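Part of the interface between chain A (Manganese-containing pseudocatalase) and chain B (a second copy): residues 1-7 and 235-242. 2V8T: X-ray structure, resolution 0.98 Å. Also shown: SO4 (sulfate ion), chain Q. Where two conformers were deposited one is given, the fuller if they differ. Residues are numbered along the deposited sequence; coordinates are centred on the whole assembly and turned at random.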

# COMPACT_ATOMS: atom_id res chain seq x y z
N MET A 1 -8.18 17.73 24.61
CA MET A 1 -6.97 18.55 24.32
C MET A 1 -5.80 17.90 25.05
O MET A 1 -6.02 17.08 25.93
N PHE A 2 -4.59 18.33 24.68
CA PHE A 2 -3.39 17.77 25.24
C PHE A 2 -2.38 18.85 25.61
O PHE A 2 -2.39 19.95 25.03
N LEU A 3 -1.52 18.51 26.55
CA LEU A 3 -0.40 19.34 26.97
C LEU A 3 0.87 18.50 26.83
O LEU A 3 0.82 17.27 26.86
N ARG A 4 2.00 19.18 26.72
CA ARG A 4 3.30 18.52 26.55
C ARG A 4 4.27 18.97 27.65
O ARG A 4 4.31 20.15 28.02
N ILE A 5 5.06 18.01 28.11
CA ILE A 5 6.14 18.19 29.08
C ILE A 5 7.42 17.78 28.36
O ILE A 5 7.49 16.69 27.78
N ASP A 6 8.46 18.62 28.41
CA ASP A 6 9.69 18.37 27.67
C ASP A 6 10.64 17.45 28.48
O ASP A 6 11.75 17.83 28.84
N ARG A 7 10.16 16.23 28.68
CA ARG A 7 10.87 15.19 29.42
C ARG A 7 10.50 13.84 28.79
O ARG A 7 9.33 13.61 28.51
N ARG B 235 0.17 28.15 24.21
CA ARG B 235 1.28 27.33 24.69
C ARG B 235 0.68 26.16 25.45
O ARG B 235 0.25 26.29 26.60
N PHE B 236 0.65 24.98 24.81
CA PHE B 236 0.04 23.78 25.35
C PHE B 236 1.03 23.02 26.22
O PHE B 236 1.42 21.88 25.94
N SER B 237 1.48 23.64 27.32
CA SER B 237 2.48 23.04 28.20
C SER B 237 2.42 23.70 29.56
O SER B 237 2.34 24.93 29.61
N PRO B 238 2.54 22.93 30.64
CA PRO B 238 2.54 23.57 31.97
C PRO B 238 3.73 24.51 32.18
O PRO B 238 3.56 25.58 32.73
N GLU B 239 4.92 24.08 31.76
CA GLU B 239 6.15 24.80 32.13
C GLU B 239 7.15 24.93 31.01
O GLU B 239 8.15 25.66 31.20
N ASP B 240 6.96 24.30 29.87
CA ASP B 240 7.96 24.27 28.82
C ASP B 240 7.55 25.14 27.64
O ASP B 240 6.44 25.63 27.51
N TYR B 241 8.52 25.30 26.73
CA TYR B 241 8.31 25.95 25.45
C TYR B 241 7.90 27.42 25.64
O TYR B 241 6.98 27.93 25.00
N ARG B 242 8.66 28.11 26.49
CA ARG B 242 8.34 29.47 26.91
C ARG B 242 8.87 30.57 26.00
O ARG B 242 8.64 31.73 26.29

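The N-terminal stretch of chain A lies along the 235-242 loop of chain B, burying 516 Å² in all, with apolar contacts at its start and hydrogen bonds farther on. Met A1 (m, t, m) points toward chain B and sets SD against the edge of the Phe B236 ring, 4.2 Å from CE1. Phe A2 (chi1 m) leads its ring away; its backbone O lies 3.3 Å from CD1 of Phe B236. Leu A3 (m, t) packs CD2 4.2 Å from CB of Phe B236 and CB 4.2 Å from CD of Pro B238; its CA makes a CA-H...O contact of 3.3 Å with Phe B236 O. Phe B236 O also accepts a hydrogen bond from Arg A4 N (2.9 Å), while Ser B237 OG (chi1 t) donates to Arg A4 O at 2.7 Å and accepts from Asp B240 N at 2.9 Å, so one hydroxyl links Arg A4 O and Asp B240 N. The extended Arg A4 side chain (t, t, t) brings NE 3.1 Å from Tyr B241 OH. Ile A5 (m, t) points away, yet CG1 still lies 4.4 Å from Pro B238 CD. Asp A6 (chi1 t) points toward chain B, and its OD1 accepts from Tyr B241 OH (2.7 Å); its backbone N donates to Asp B240 OD2 (2.8 Å, linear). Beyond, Arg B242 N binds sulfate O1 at 3.0 Å.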

# COMPACT_ATOMS: atom_id res chain seq x y z
CB MET A 1 -7.12 20.01 24.78
CG MET A 1 -8.07 20.84 23.96
SD MET A 1 -8.10 22.58 24.48
CE MET A 1 -9.14 22.44 25.92
CB PHE A 2 -2.74 16.79 24.23
CG PHE A 2 -3.62 15.60 23.97
CD1 PHE A 2 -4.68 15.65 23.07
CD2 PHE A 2 -3.43 14.41 24.71
CE1 PHE A 2 -5.53 14.55 22.90
CE2 PHE A 2 -4.23 13.31 24.52
CZ PHE A 2 -5.30 13.40 23.63
CB LEU A 3 -0.52 19.78 28.42
CG LEU A 3 -1.82 20.51 28.80
CD1 LEU A 3 -1.87 20.72 30.32
CD2 LEU A 3 -1.97 21.83 28.04
CB ARG A 4 3.86 18.87 25.18
CG ARG A 4 5.13 18.13 24.82
CD ARG A 4 5.53 18.44 23.39
NE ARG A 4 6.70 17.68 22.99
CZ ARG A 4 6.94 17.33 21.73
NH1 ARG A 4 6.16 17.69 20.74
NH2 ARG A 4 8.00 16.55 21.47
CB ILE A 5 5.92 17.29 30.30
CG1 ILE A 5 4.63 17.65 31.02
CG2 ILE A 5 7.11 17.36 31.25
CD1 ILE A 5 4.13 16.54 31.97
CB ASP A 6 10.38 19.68 27.29
CG ASP A 6 11.32 19.52 26.10
OD1 ASP A 6 10.86 18.92 25.07
OD2 ASP A 6 12.47 19.99 26.16
CB ARG A 7 10.44 15.13 30.89
CG ARG A 7 10.79 16.36 31.70
CD ARG A 7 12.25 16.43 32.11
NE ARG A 7 12.52 15.47 33.21
CZ ARG A 7 13.70 15.36 33.81
NH1 ARG A 7 14.75 16.03 33.40
NH2 ARG A 7 13.82 14.56 34.87
CB ARG B 235 2.24 28.13 25.55
CG ARG B 235 3.50 27.35 25.88
CD ARG B 235 4.18 27.93 27.10
NE ARG B 235 3.48 27.60 28.30
CZ ARG B 235 3.60 28.24 29.46
NH1 ARG B 235 4.33 29.38 29.59
NH2 ARG B 235 2.93 27.75 30.50
CB PHE B 236 -0.48 22.89 24.21
CG PHE B 236 -1.70 23.39 23.51
CD1 PHE B 236 -2.95 23.00 23.93
CD2 PHE B 236 -1.62 24.24 22.40
CE1 PHE B 236 -4.12 23.41 23.31
CE2 PHE B 236 -2.78 24.66 21.76
CZ PHE B 236 -4.01 24.25 22.18
CB SER B 237 3.88 23.24 27.66
OG SER B 237 4.88 22.73 28.54
CB PRO B 238 2.57 22.38 32.93
CG PRO B 238 2.13 21.18 32.17
CD PRO B 238 2.50 21.44 30.74
CB GLU B 239 6.85 24.17 33.34
CG GLU B 239 6.06 24.19 34.60
CD GLU B 239 6.77 23.44 35.73
OE1 GLU B 239 7.76 22.71 35.48
OE2 GLU B 239 6.29 23.54 36.87
CB ASP B 240 8.26 22.81 28.50
CG ASP B 240 8.76 22.06 29.74
OD1 ASP B 240 9.64 22.61 30.47
OD2 ASP B 240 8.26 20.93 29.98
CB TYR B 241 7.32 25.19 24.55
CG TYR B 241 7.54 23.72 24.57
CD1 TYR B 241 8.77 23.17 24.22
CD2 TYR B 241 6.57 22.83 25.03
CE1 TYR B 241 9.01 21.81 24.29
CE2 TYR B 241 6.81 21.48 25.12
CZ TYR B 241 8.02 20.95 24.76
OH TYR B 241 8.21 19.59 24.85
CB ARG B 242 8.95 29.72 28.32
CG ARG B 242 8.36 28.85 29.45
CD ARG B 242 8.37 29.48 30.88
NE ARG B 242 7.32 28.88 31.74
CZ ARG B 242 6.96 29.25 32.97
NH1 ARG B 242 7.59 30.24 33.60
NH2 ARG B 242 5.94 28.62 33.59
S SO4 Q . 11.77 26.99 29.05
O1 SO4 Q . 11.07 27.10 27.87
O2 SO4 Q . 12.63 25.82 28.75
O3 SO4 Q . 12.56 28.10 29.60
O4 SO4 Q . 10.83 26.52 30.06